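Local coordinates for protein minor fimbrium subunit Mfa5 (PDB 6TO1) that serves as an accessory subunit of the minor fimbriae, the cell-surface pili through which the bacterium forms biofilms and adheres to host cells and other oral bacteria, at residues A[125-130]-A[169-174]; A[298-303]-A[343-348]; A[358-363]-A[376-381]; A[402-407]-A[509-514]. All blocks are in the same frame, centred on the assembly; numbering follows the deposited sequence. Where two conformers were deposited one is given.

Overall arrangement
Contacts 1 and 3 both reach the same mixed sheet of the von Willebrand factor A fold, their centres about 17 Å apart, and both are buried. Contact 1 pairs two adjacent parallel strands along their backbones, whereas contact 3 ties one strand to the end of the helix that follows it, with only two hydrogen bonds. Contact 2, partly buried, fixes a loop on helix 340-353 chiefly through one asparagine, with arginine methylenes packed on isoleucine; it touches contact 3, where I345 CG1 lies 3.4 Å from T378 OG1. Contact 4 touches none of the others; its centre is about 23 Å from that of contact 1, and it joins linker to turn through water and sparse packing.

Contact 1 (A[125-130]-A[169-174]); sequences PVDVVM and GVRIAL
R171 and D127 lie side by side on one face of a parallel strand pair and form a side-on salt bridge. R171 NE donates to D127 OD1 at 3.0 Å on the syn side, and R171 NH2 reaches D127 OD2 at 2.9 Å from above the carboxylate plane, the two planes standing 39° apart. A bend at chi3 (-53°) swings NE toward the acid. S223 OG also bonds D127 OD2, and a water lies within bonding distance of both D127 OD1 and G169 O, so this buried acid has several polar neighbours. The backbones join through five hydrogen bonds, among them A173 N to V128 O at 2.8 Å. Helix 143-160 connects these strands in a beta-alpha-beta unit of the von Willebrand factor A domain, and 126-130 also bonds strand 227-234. G169, at phi 86°, suits the entry to its strand because positive phi favours glycine. Apolar packing fills the opposite face: V126 CG1 meets V170 CG2 at 3.7 Å, and M130 SD lies 3.9 Å from I172 CG2. Beta-branched V126, V128, V170 and I172 suit the extended backbone. On the salt-bridge face, A173 CB lies 4.2 Å from V129 CG2, and I219 of helix 209-220 packs on both.

Contact 2 (A[298-303]-A[343-348]); sequences GRRNLP and AAINEA
N346 lays its side-chain amide against the backbone of R300, with N346 CG 3.1 Å from R300 O, and reaches past it to L302. A chi1 of -153°, anti to the backbone N, places CG toward the loop, and the amide it carries bonds both backbone polar atoms of one residue. L302 N donates to N346 OD1 at 2.8 Å, a bent bond of 143°, while N346 ND2 donates to L302 O at 3.0 Å, nearly straight at 170° and on a lone pair in the carbonyl plane. Asparagine suits the place because its short amide offers an acceptor and a donor together, here matched to the N-H and C=O of one loop residue. A water donates to R299 O and to N346 OD1, giving N346 OD1 a second donor. The side chains of L302 and N346 cross at about a right angle, L302 CB lying 3.4 Å from N346 OD1.

At the preceding residue of the helix, the aliphatic part of R300 runs beside I345, with R300 CD 3.7 Å from I345 CG2. The long arginine supplies methylenes to the isoleucine and carries its charge onward to a salt bridge with D261; its NH1 bonds N342. Segment 298-303 leaves the end of strand 296-298 and meets helix 340-353, while L377 of helix 369-378 packs on both R300 and I345, and helix 209-220 touches A343 and A344.

Contact 3 (A[358-363]-A[376-381]); sequences IHTIGY and KLTATD. With PO4 (phosphate ion), chain D.
The beta-alpha-beta unit of strand 357-362, helix 369-378 and strand 385-387 is held here where the helix ends and the chain turns back beside the start of its first strand. I358 and T380 form a two-bond link: I358 N donates to T380 OG1 at 2.9 Å, almost perfectly straight at 178°, and T380 N returns a bond to I358 O at 2.8 Å. With OG1 anti to the carbonyl carbon (chi1 -77°), the threonine hydroxyl lies beside its own backbone N, which lets one residue meet both backbone polar atoms, N and O, of I358. The branched isoleucine packs its CG2 against T378 O at 3.5 Å. Farther along the strand, T360 and T378 cross at about a right angle with their CG2 methyls 4.0 Å apart. A379, the first residue to leave helical geometry, has only a CB to fit beside T360 OG1 at 3.5 Å. K376 points its CB away from the strand, and its extended chain takes NZ to E382 and a phosphate, probably from crystallisation. Threonine thus suits this junction: the hydroxyls of T360, T378 and T380 take backbone partners (L375 O, S374 O and I358 N), while the CG2 methyls of T360 and T378 pack together.

Contact 4 (A[402-407]-A[509-514]); sequences QTINIG and TNSNGE
I404 begins the contact on its segment, setting its CG2 methyl 4.1 Å from S511 CB. The branched side chain also rests on V88 and V124, so a bulky apolar residue suits this partly covered place. Two residues on, I406 contributes through its backbone: I406 O approaches S511 CB at 3.1 Å, and this carbonyl is buried without a polar partner in the model. Its side chain turns elsewhere, onto T458 and L460. G407, where the chain turns a corner, has its O 3.5 Å from S511 N at an angle too poor for a bond. A water fills the role instead, donating to G407 O at 2.7 Å and accepting from S511 N at 3.0 Å.

The opposing segment is shaped by N510, whose OD1 takes N512 N and E514 N, both at 3.0 Å, from opposite faces of its amide plane; the first bond makes an Asx turn. N510 ND2 donates to E514 OE1 at 172°, so both ends of the amide bond the chain of the turn and the residue just after it, E514; the type I turn itself runs from N510 to G513. G513 adopts phi 86°, backbone angles that call for glycine. S511 sits on this turn with OG between its backbone N and carbonyl carbon (chi1 63°), and OG bonds V88 N.

The contact lies where the chain passes from helix 390-395 into strand 408-417, beside the turn that follows strand 501-510, its antiparallel neighbour in the next domain's sheet.

Contact 1 (A[125-130]-A[169-174])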
loop_
_atom_site.group_PDB
_atom_site.type_symbol
_atom_site.label_atom_id
_atom_site.label_comp_id
_atom_site.label_asym_id
_atom_site.label_seq_id
_atom_site.Cartn_x
_atom_site.Cartn_y
_atom_site.Cartn_z
ATOM N N PRO A 125 -4.388 -5.482 10.856
ATOM C CA PRO A 125 -5.192 -6.327 11.764
ATOM C C PRO A 125 -5.509 -5.631 13.081
ATOM O O PRO A 125 -4.668 -4.951 13.681
ATOM C CB PRO A 125 -4.320 -7.571 11.980
ATOM C CG PRO A 125 -3.501 -7.649 10.683
ATOM C CD PRO A 125 -3.179 -6.193 10.387
ATOM N N VAL A 126 -6.748 -5.788 13.514
ATOM C CA VAL A 126 -7.236 -5.105 14.706
ATOM C C VAL A 126 -8.145 -6.073 15.441
ATOM O O VAL A 126 -9.010 -6.712 14.831
ATOM C CB VAL A 126 -7.975 -3.800 14.363
ATOM C CG1 VAL A 126 -9.004 -4.030 13.233
ATOM C CG2 VAL A 126 -8.647 -3.193 15.601
ATOM N N ASP A 127 -7.915 -6.220 16.739
ATOM C CA ASP A 127 -8.751 -7.039 17.596
ATOM C C ASP A 127 -9.441 -6.126 18.600
ATOM O O ASP A 127 -8.829 -5.182 19.109
ATOM C CB ASP A 127 -7.937 -8.108 18.339
ATOM C CG ASP A 127 -7.644 -9.326 17.482
ATOM O OD1 ASP A 127 -8.393 -9.588 16.516
ATOM O OD2 ASP A 127 -6.651 -10.027 17.790
ATOM N N VAL A 128 -10.711 -6.415 18.869
ATOM C CA VAL A 128 -11.576 -5.601 19.723
ATOM C C VAL A 128 -12.210 -6.510 20.755
ATOM O O VAL A 128 -12.705 -7.589 20.407
ATOM C CB VAL A 128 -12.683 -4.900 18.908
ATOM C CG1 VAL A 128 -13.594 -4.085 19.808
ATOM C CG2 VAL A 128 -12.069 -4.072 17.792
ATOM N N VAL A 129 -12.209 -6.082 22.013
ATOM C CA VAL A 129 -12.986 -6.748 23.048
ATOM C C VAL A 129 -14.041 -5.774 23.531
ATOM O O VAL A 129 -13.714 -4.709 24.072
ATOM C CB VAL A 129 -12.146 -7.223 24.250
ATOM C CG1 VAL A 129 -13.084 -8.011 25.200
ATOM C CG2 VAL A 129 -10.973 -8.057 23.815
ATOM N N MET A 130 -15.304 -6.133 23.341
ATOM C CA MET A 130 -16.414 -5.351 23.849
ATOM C C MET A 130 -16.768 -5.869 25.234
ATOM O O MET A 130 -16.844 -7.085 25.447
ATOM C CB MET A 130 -17.619 -5.461 22.922
ATOM C CG MET A 130 -17.399 -4.849 21.555
ATOM S SD MET A 130 -18.833 -5.117 20.494
ATOM C CE MET A 130 -20.068 -4.054 21.243
ATOM N N GLY A 169 -9.321 -8.501 8.508
ATOM C CA GLY A 169 -8.513 -7.835 9.499
ATOM C C GLY A 169 -9.112 -7.673 10.880
ATOM O O GLY A 169 -8.352 -7.464 11.830
ATOM N N VAL A 170 -10.431 -7.759 11.026
ATOM C CA VAL A 170 -11.120 -7.374 12.258
ATOM C C VAL A 170 -11.629 -8.631 12.948
ATOM O O VAL A 170 -12.222 -9.484 12.293
ATOM C CB VAL A 170 -12.301 -6.430 11.970
ATOM C CG1 VAL A 170 -13.045 -6.074 13.295
ATOM C CG2 VAL A 170 -11.844 -5.191 11.242
ATOM N N ARG A 171 -11.411 -8.743 14.276
ATOM C CA ARG A 171 -12.122 -9.715 15.094
ATOM C C ARG A 171 -12.694 -9.031 16.339
ATOM O O ARG A 171 -12.146 -8.037 16.825
ATOM C CB ARG A 171 -11.231 -10.891 15.554
ATOM C CG ARG A 171 -10.620 -11.715 14.425
ATOM C CD ARG A 171 -9.809 -12.888 14.966
ATOM N NE ARG A 171 -8.808 -12.466 15.944
ATOM C CZ ARG A 171 -8.155 -13.312 16.737
ATOM N NH1 ARG A 171 -8.389 -14.612 16.650
ATOM N NH2 ARG A 171 -7.285 -12.868 17.622
ATOM N N ILE A 172 -13.786 -9.579 16.861
ATOM C CA ILE A 172 -14.450 -9.032 18.039
ATOM C C ILE A 172 -14.670 -10.155 19.039
ATOM O O ILE A 172 -15.168 -11.222 18.676
ATOM C CB ILE A 172 -15.793 -8.363 17.696
ATOM C CG1 ILE A 172 -15.637 -7.196 16.728
ATOM C CG2 ILE A 172 -16.439 -7.802 18.976
ATOM C CD1 ILE A 172 -16.972 -6.605 16.267
ATOM N N ALA A 173 -14.305 -9.912 20.294
ATOM C CA ALA A 173 -14.646 -10.752 21.431
ATOM C C ALA A 173 -15.621 -9.989 22.329
ATOM O O ALA A 173 -15.768 -8.760 22.232
ATOM C CB ALA A 173 -13.399 -11.150 22.221
ATOM N N LEU A 174 -16.315 -10.739 23.186
ATOM C CA LEU A 174 -17.422 -10.171 23.934
ATOM C C LEU A 174 -17.429 -10.643 25.377
ATOM O O LEU A 174 -17.405 -11.848 25.649
ATOM C CB LEU A 174 -18.755 -10.517 23.253
ATOM C CG LEU A 174 -19.999 -9.933 23.913
ATOM C CD1 LEU A 174 -20.002 -8.399 23.847
ATOM C CD2 LEU A 174 -21.261 -10.541 23.263
HETATM O O HOH W 1 -7.803 -9.370 13.809
#

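Contact 2 (A[298-303]-A[343-348])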
loop_
_atom_site.group_PDB
_atom_site.type_symbol
_atom_site.label_atom_id
_atom_site.label_comp_id
_atom_site.label_asym_id
_atom_site.label_seq_id
_atom_site.Cartn_x
_atom_site.Cartn_y
_atom_site.Cartn_z
ATOM N N GLY A 298 -10.036 4.044 48.027
ATOM C CA GLY A 298 -9.053 3.229 47.340
ATOM C C GLY A 298 -8.349 4.005 46.236
ATOM O O GLY A 298 -8.963 4.794 45.508
ATOM N N ARG A 299 -7.045 3.776 46.119
ATOM C CA ARG A 299 -6.264 4.399 45.059
ATOM C C ARG A 299 -6.627 3.830 43.690
ATOM O O ARG A 299 -7.253 2.772 43.570
ATOM C CB ARG A 299 -4.770 4.191 45.320
ATOM C CG ARG A 299 -4.255 5.022 46.482
ATOM C CD ARG A 299 -2.789 4.757 46.760
ATOM N NE ARG A 299 -2.197 5.843 47.529
ATOM C CZ ARG A 299 -1.765 6.992 47.007
ATOM N NH1 ARG A 299 -1.856 7.221 45.700
ATOM N NH2 ARG A 299 -1.248 7.914 47.807
ATOM N N ARG A 300 -6.207 4.543 42.639
ATOM C CA ARG A 300 -6.349 4.029 41.283
ATOM C C ARG A 300 -4.996 3.753 40.637
ATOM O O ARG A 300 -4.944 3.478 39.438
ATOM C CB ARG A 300 -7.182 4.976 40.400
ATOM C CG ARG A 300 -6.710 6.399 40.352
ATOM C CD ARG A 300 -7.554 7.175 39.329
ATOM N NE ARG A 300 -7.191 8.581 39.263
ATOM C CZ ARG A 300 -7.853 9.566 39.869
ATOM N NH1 ARG A 300 -8.930 9.309 40.599
ATOM N NH2 ARG A 300 -7.407 10.813 39.761
ATOM N N ASN A 301 -3.900 3.791 41.404
ATOM C CA ASN A 301 -2.577 3.554 40.838
ATOM C C ASN A 301 -1.814 2.488 41.597
ATOM O O ASN A 301 -0.588 2.547 41.716
ATOM C CB ASN A 301 -1.767 4.844 40.805
ATOM C CG ASN A 301 -1.459 5.407 42.209
ATOM O OD1 ASN A 301 -2.183 5.187 43.180
ATOM N ND2 ASN A 301 -0.389 6.174 42.293
ATOM N N LEU A 302 -2.505 1.462 42.089
ATOM C CA LEU A 302 -1.803 0.347 42.690
ATOM C C LEU A 302 -1.108 -0.478 41.616
ATOM O O LEU A 302 -1.593 -0.577 40.482
ATOM C CB LEU A 302 -2.751 -0.557 43.455
ATOM C CG LEU A 302 -3.606 0.033 44.567
ATOM C CD1 LEU A 302 -4.468 -1.077 45.150
ATOM C CD2 LEU A 302 -2.700 0.614 45.613
ATOM N N PRO A 303 -0.006 -1.132 41.958
ATOM C CA PRO A 303 0.562 -2.116 41.033
ATOM C C PRO A 303 -0.362 -3.308 40.827
ATOM O O PRO A 303 -1.165 -3.672 41.686
ATOM C CB PRO A 303 1.878 -2.536 41.709
ATOM C CG PRO A 303 1.708 -2.201 43.144
ATOM C CD PRO A 303 0.744 -1.037 43.230
ATOM N N ALA A 343 -10.742 1.355 41.301
ATOM C CA ALA A 343 -10.154 0.061 40.958
ATOM C C ALA A 343 -10.289 -0.241 39.462
ATOM O O ALA A 343 -9.394 -0.845 38.860
ATOM C CB ALA A 343 -10.798 -1.055 41.772
ATOM N N ALA A 344 -11.404 0.153 38.862
ATOM C CA ALA A 344 -11.587 -0.056 37.427
ATOM C C ALA A 344 -10.663 0.829 36.606
ATOM O O ALA A 344 -10.137 0.390 35.579
ATOM C CB ALA A 344 -13.040 0.195 37.056
ATOM N N ILE A 345 -10.486 2.092 37.004
ATOM C CA ILE A 345 -9.485 2.926 36.341
ATOM C C ILE A 345 -8.108 2.261 36.444
ATOM O O ILE A 345 -7.333 2.237 35.481
ATOM C CB ILE A 345 -9.472 4.348 36.927
ATOM C CG1 ILE A 345 -10.832 5.036 36.748
ATOM C CG2 ILE A 345 -8.326 5.113 36.296
ATOM C CD1 ILE A 345 -11.028 6.257 37.618
ATOM N N ASN A 346 -7.800 1.698 37.627
ATOM C CA ASN A 346 -6.530 1.019 37.882
ATOM C C ASN A 346 -6.345 -0.154 36.936
ATOM O O ASN A 346 -5.262 -0.345 36.351
ATOM C CB ASN A 346 -6.533 0.563 39.356
ATOM C CG ASN A 346 -5.158 0.449 39.982
ATOM O OD1 ASN A 346 -5.028 0.590 41.207
ATOM N ND2 ASN A 346 -4.162 0.126 39.196
ATOM N N GLU A 347 -7.399 -0.956 36.765
ATOM C CA GLU A 347 -7.349 -2.116 35.893
ATOM C C GLU A 347 -7.178 -1.698 34.439
ATOM O O GLU A 347 -6.418 -2.323 33.689
ATOM C CB GLU A 347 -8.625 -2.919 36.070
ATOM C CG GLU A 347 -8.604 -4.261 35.393
ATOM C CD GLU A 347 -7.665 -5.238 36.071
ATOM O OE1 GLU A 347 -7.446 -5.102 37.294
ATOM O OE2 GLU A 347 -7.153 -6.145 35.389
ATOM N N ALA A 348 -7.851 -0.627 34.038
ATOM C CA ALA A 348 -7.654 -0.121 32.694
ATOM C C ALA A 348 -6.224 0.337 32.484
ATOM O O ALA A 348 -5.714 0.236 31.372
ATOM C CB ALA A 348 -8.626 1.015 32.402
HETATM O O HOH W 2 -7.314 0.264 42.869
#

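Contact 3 (A[358-363]-A[376-381])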
loop_
_atom_site.group_PDB
_atom_site.type_symbol
_atom_site.label_atom_id
_atom_site.label_comp_id
_atom_site.label_asym_id
_atom_site.label_seq_id
_atom_site.Cartn_x
_atom_site.Cartn_y
_atom_site.Cartn_z
ATOM N N ILE A 358 -8.430 2.166 24.953
ATOM C CA ILE A 358 -9.635 1.989 25.750
ATOM C C ILE A 358 -10.642 3.055 25.375
ATOM O O ILE A 358 -10.375 4.251 25.543
ATOM C CB ILE A 358 -9.368 2.057 27.269
ATOM C CG1 ILE A 358 -8.098 1.304 27.598
ATOM C CG2 ILE A 358 -10.594 1.559 28.013
ATOM C CD1 ILE A 358 -8.110 -0.137 27.253
ATOM N N HIS A 359 -11.829 2.609 24.961
ATOM C CA HIS A 359 -12.981 3.458 24.715
ATOM C C HIS A 359 -14.033 3.206 25.786
ATOM O O HIS A 359 -14.291 2.051 26.148
ATOM C CB HIS A 359 -13.619 3.155 23.364
ATOM C CG HIS A 359 -12.643 3.026 22.247
ATOM N ND1 HIS A 359 -12.453 4.029 21.318
ATOM C CD2 HIS A 359 -11.812 2.019 21.897
ATOM C CE1 HIS A 359 -11.533 3.641 20.452
ATOM N NE2 HIS A 359 -11.138 2.422 20.773
ATOM N N THR A 360 -14.657 4.263 26.280
ATOM C CA THR A 360 -15.731 4.076 27.242
ATOM C C THR A 360 -16.950 4.842 26.759
ATOM O O THR A 360 -16.846 5.923 26.186
ATOM C CB THR A 360 -15.358 4.536 28.663
ATOM O OG1 THR A 360 -14.965 5.911 28.613
ATOM C CG2 THR A 360 -14.228 3.711 29.215
ATOM N N ILE A 361 -18.117 4.283 27.038
ATOM C CA ILE A 361 -19.387 4.842 26.598
ATOM C C ILE A 361 -20.287 4.867 27.814
ATOM O O ILE A 361 -20.530 3.824 28.421
ATOM C CB ILE A 361 -20.012 4.012 25.463
ATOM C CG1 ILE A 361 -19.023 3.884 24.311
ATOM C CG2 ILE A 361 -21.309 4.628 25.026
ATOM C CD1 ILE A 361 -19.510 2.941 23.225
ATOM N N GLY A 362 -20.793 6.046 28.172
ATOM C CA GLY A 362 -21.540 6.209 29.400
ATOM C C GLY A 362 -23.032 6.224 29.128
ATOM O O GLY A 362 -23.535 7.108 28.436
ATOM N N TYR A 363 -23.736 5.243 29.682
ATOM C CA TYR A 363 -25.163 5.077 29.415
ATOM C C TYR A 363 -26.081 5.743 30.443
ATOM O O TYR A 363 -27.307 5.671 30.294
ATOM C CB TYR A 363 -25.477 3.575 29.291
ATOM C CG TYR A 363 -25.007 3.028 27.961
ATOM C CD1 TYR A 363 -25.895 2.814 26.916
ATOM C CD2 TYR A 363 -23.653 2.783 27.728
ATOM C CE1 TYR A 363 -25.464 2.337 25.710
ATOM C CE2 TYR A 363 -23.216 2.334 26.516
ATOM C CZ TYR A 363 -24.117 2.097 25.512
ATOM O OH TYR A 363 -23.663 1.654 24.302
ATOM N N LYS A 376 -14.288 8.654 31.955
ATOM C CA LYS A 376 -13.305 9.429 31.211
ATOM C C LYS A 376 -11.884 9.003 31.564
ATOM O O LYS A 376 -11.025 8.900 30.685
ATOM C CB LYS A 376 -13.479 10.925 31.476
ATOM C CG LYS A 376 -14.643 11.540 30.793
ATOM C CD LYS A 376 -14.752 13.060 31.145
ATOM C CE LYS A 376 -16.073 13.618 30.699
ATOM N NZ LYS A 376 -16.073 15.088 30.926
ATOM N N LEU A 377 -11.616 8.747 32.851
ATOM C CA LEU A 377 -10.270 8.369 33.266
ATOM C C LEU A 377 -9.947 6.924 32.900
ATOM O O LEU A 377 -8.772 6.559 32.812
ATOM C CB LEU A 377 -10.121 8.584 34.775
ATOM C CG LEU A 377 -10.065 10.039 35.237
ATOM C CD1 LEU A 377 -9.735 10.104 36.748
ATOM C CD2 LEU A 377 -9.072 10.859 34.476
ATOM N N THR A 378 -10.979 6.073 32.770
ATOM C CA THR A 378 -10.818 4.694 32.364
ATOM C C THR A 378 -10.418 4.612 30.893
ATOM O O THR A 378 -9.583 3.778 30.514
ATOM C CB THR A 378 -12.136 3.933 32.594
ATOM O OG1 THR A 378 -12.549 4.030 33.960
ATOM C CG2 THR A 378 -11.989 2.485 32.243
ATOM N N ALA A 379 -10.946 5.526 30.072
ATOM C CA ALA A 379 -10.618 5.560 28.658
ATOM C C ALA A 379 -9.183 6.035 28.440
ATOM O O ALA A 379 -8.531 6.580 29.335
ATOM C CB ALA A 379 -11.565 6.495 27.912
ATOM N N THR A 380 -8.702 5.838 27.211
ATOM C CA THR A 380 -7.346 6.249 26.862
ATOM C C THR A 380 -7.137 7.733 27.120
ATOM O O THR A 380 -6.074 8.144 27.601
ATOM C CB THR A 380 -7.074 5.920 25.399
ATOM O OG1 THR A 380 -6.816 4.517 25.275
ATOM C CG2 THR A 380 -5.844 6.666 24.861
ATOM N N ASP A 381 -8.134 8.542 26.797
ATOM C CA ASP A 381 -8.164 9.960 27.137
ATOM C C ASP A 381 -9.628 10.372 27.136
ATOM O O ASP A 381 -10.515 9.584 26.792
ATOM C CB ASP A 381 -7.326 10.798 26.163
ATOM C CG ASP A 381 -7.675 10.530 24.717
ATOM O OD1 ASP A 381 -8.876 10.480 24.389
ATOM O OD2 ASP A 381 -6.750 10.398 23.894
HETATM P P PO4 D . -19.421 15.325 32.933
HETATM O O1 PO4 D . -19.660 14.650 31.600
HETATM O O2 PO4 D . -17.938 15.428 33.215
HETATM O O3 PO4 D . -19.949 16.742 32.920
HETATM O O4 PO4 D . -20.085 14.547 34.041
#

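Contact 4 (A[402-407]-A[509-514])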
loop_
_atom_site.group_PDB
_atom_site.type_symbol
_atom_site.label_atom_id
_atom_site.label_comp_id
_atom_site.label_asym_id
_atom_site.label_seq_id
_atom_site.Cartn_x
_atom_site.Cartn_y
_atom_site.Cartn_z
ATOM N N GLN A 402 -7.736 0.326 10.045
ATOM C CA GLN A 402 -6.916 1.186 9.213
ATOM C C GLN A 402 -6.523 0.466 7.929
ATOM O O GLN A 402 -6.367 -0.754 7.894
ATOM C CB GLN A 402 -5.657 1.598 9.979
ATOM C CG GLN A 402 -4.704 2.473 9.185
ATOM C CD GLN A 402 -3.390 2.754 9.901
ATOM O OE1 GLN A 402 -3.091 2.196 10.967
ATOM N NE2 GLN A 402 -2.603 3.633 9.316
ATOM N N THR A 403 -6.335 1.243 6.874
ATOM C CA THR A 403 -5.665 0.770 5.675
ATOM C C THR A 403 -4.442 1.646 5.447
ATOM O O THR A 403 -4.475 2.857 5.712
ATOM C CB THR A 403 -6.577 0.805 4.453
ATOM O OG1 THR A 403 -7.036 2.138 4.258
ATOM C CG2 THR A 403 -7.764 -0.125 4.654
ATOM N N ILE A 404 -3.362 1.022 4.981
ATOM C CA ILE A 404 -2.106 1.716 4.766
ATOM C C ILE A 404 -2.219 2.610 3.529
ATOM O O ILE A 404 -2.649 2.174 2.455
ATOM C CB ILE A 404 -0.965 0.700 4.639
ATOM C CG1 ILE A 404 -0.812 -0.150 5.904
ATOM C CG2 ILE A 404 0.345 1.410 4.314
ATOM C CD1 ILE A 404 -0.509 0.678 7.171
ATOM N N ASN A 405 -1.826 3.873 3.682
ATOM C CA ASN A 405 -2.048 4.896 2.666
ATOM C C ASN A 405 -0.965 4.920 1.597
ATOM O O ASN A 405 -1.260 5.192 0.430
ATOM C CB ASN A 405 -2.148 6.275 3.343
ATOM C CG ASN A 405 -2.402 7.411 2.359
ATOM O OD1 ASN A 405 -3.347 7.374 1.567
ATOM N ND2 ASN A 405 -1.565 8.441 2.425
ATOM N N ILE A 406 0.279 4.657 1.973
ATOM C CA ILE A 406 1.414 4.748 1.057
ATOM C C ILE A 406 1.876 3.350 0.675
ATOM O O ILE A 406 2.058 2.479 1.536
ATOM C CB ILE A 406 2.583 5.528 1.674
ATOM C CG1 ILE A 406 2.196 6.942 2.092
ATOM C CG2 ILE A 406 3.765 5.556 0.685
ATOM C CD1 ILE A 406 1.696 7.798 1.011
ATOM N N GLY A 407 2.108 3.139 -0.617
ATOM C CA GLY A 407 2.620 1.869 -1.078
ATOM C C GLY A 407 4.126 1.894 -1.232
ATOM O O GLY A 407 4.814 0.966 -0.817
ATOM N N THR A 509 11.771 2.159 -1.415
ATOM C CA THR A 509 11.510 2.103 0.021
ATOM C C THR A 509 10.043 1.738 0.219
ATOM O O THR A 509 9.149 2.408 -0.330
ATOM C CB THR A 509 11.849 3.433 0.684
ATOM O OG1 THR A 509 13.234 3.691 0.471
ATOM C CG2 THR A 509 11.555 3.341 2.190
ATOM N N ASN A 510 9.799 0.653 0.961
ATOM C CA ASN A 510 8.467 0.079 1.025
ATOM C C ASN A 510 7.610 0.845 2.039
ATOM O O ASN A 510 8.025 1.853 2.609
ATOM C CB ASN A 510 8.551 -1.421 1.307
ATOM C CG ASN A 510 8.985 -1.756 2.724
ATOM O OD1 ASN A 510 8.986 -0.907 3.615
ATOM N ND2 ASN A 510 9.320 -3.019 2.938
ATOM N N SER A 511 6.380 0.380 2.226
ATOM C CA SER A 511 5.384 1.119 2.993
ATOM C C SER A 511 5.728 1.232 4.467
ATOM O O SER A 511 5.104 2.052 5.162
ATOM C CB SER A 511 4.021 0.448 2.838
ATOM O OG SER A 511 4.027 -0.872 3.381
ATOM N N ASN A 512 6.696 0.454 4.958
ATOM C CA ASN A 512 7.154 0.597 6.338
ATOM C C ASN A 512 8.534 1.221 6.439
ATOM O O ASN A 512 9.152 1.163 7.502
ATOM C CB ASN A 512 7.160 -0.751 7.053
ATOM C CG ASN A 512 5.776 -1.263 7.333
ATOM O OD1 ASN A 512 4.829 -0.504 7.373
ATOM N ND2 ASN A 512 5.649 -2.568 7.482
ATOM N N GLY A 513 9.049 1.794 5.355
ATOM C CA GLY A 513 10.297 2.512 5.411
ATOM C C GLY A 513 11.541 1.678 5.236
ATOM O O GLY A 513 12.647 2.190 5.453
ATOM N N GLU A 514 11.410 0.444 4.772
ATOM C CA GLU A 514 12.560 -0.402 4.501
ATOM C C GLU A 514 13.074 -0.077 3.101
ATOM O O GLU A 514 12.355 -0.272 2.112
ATOM C CB GLU A 514 12.207 -1.877 4.616
ATOM C CG GLU A 514 11.592 -2.264 5.940
ATOM C CD GLU A 514 11.255 -3.733 5.967
ATOM O OE1 GLU A 514 10.174 -4.105 5.453
ATOM O OE2 GLU A 514 12.081 -4.521 6.478
HETATM O O HOH W 3 5.458 -1.470 0.119
#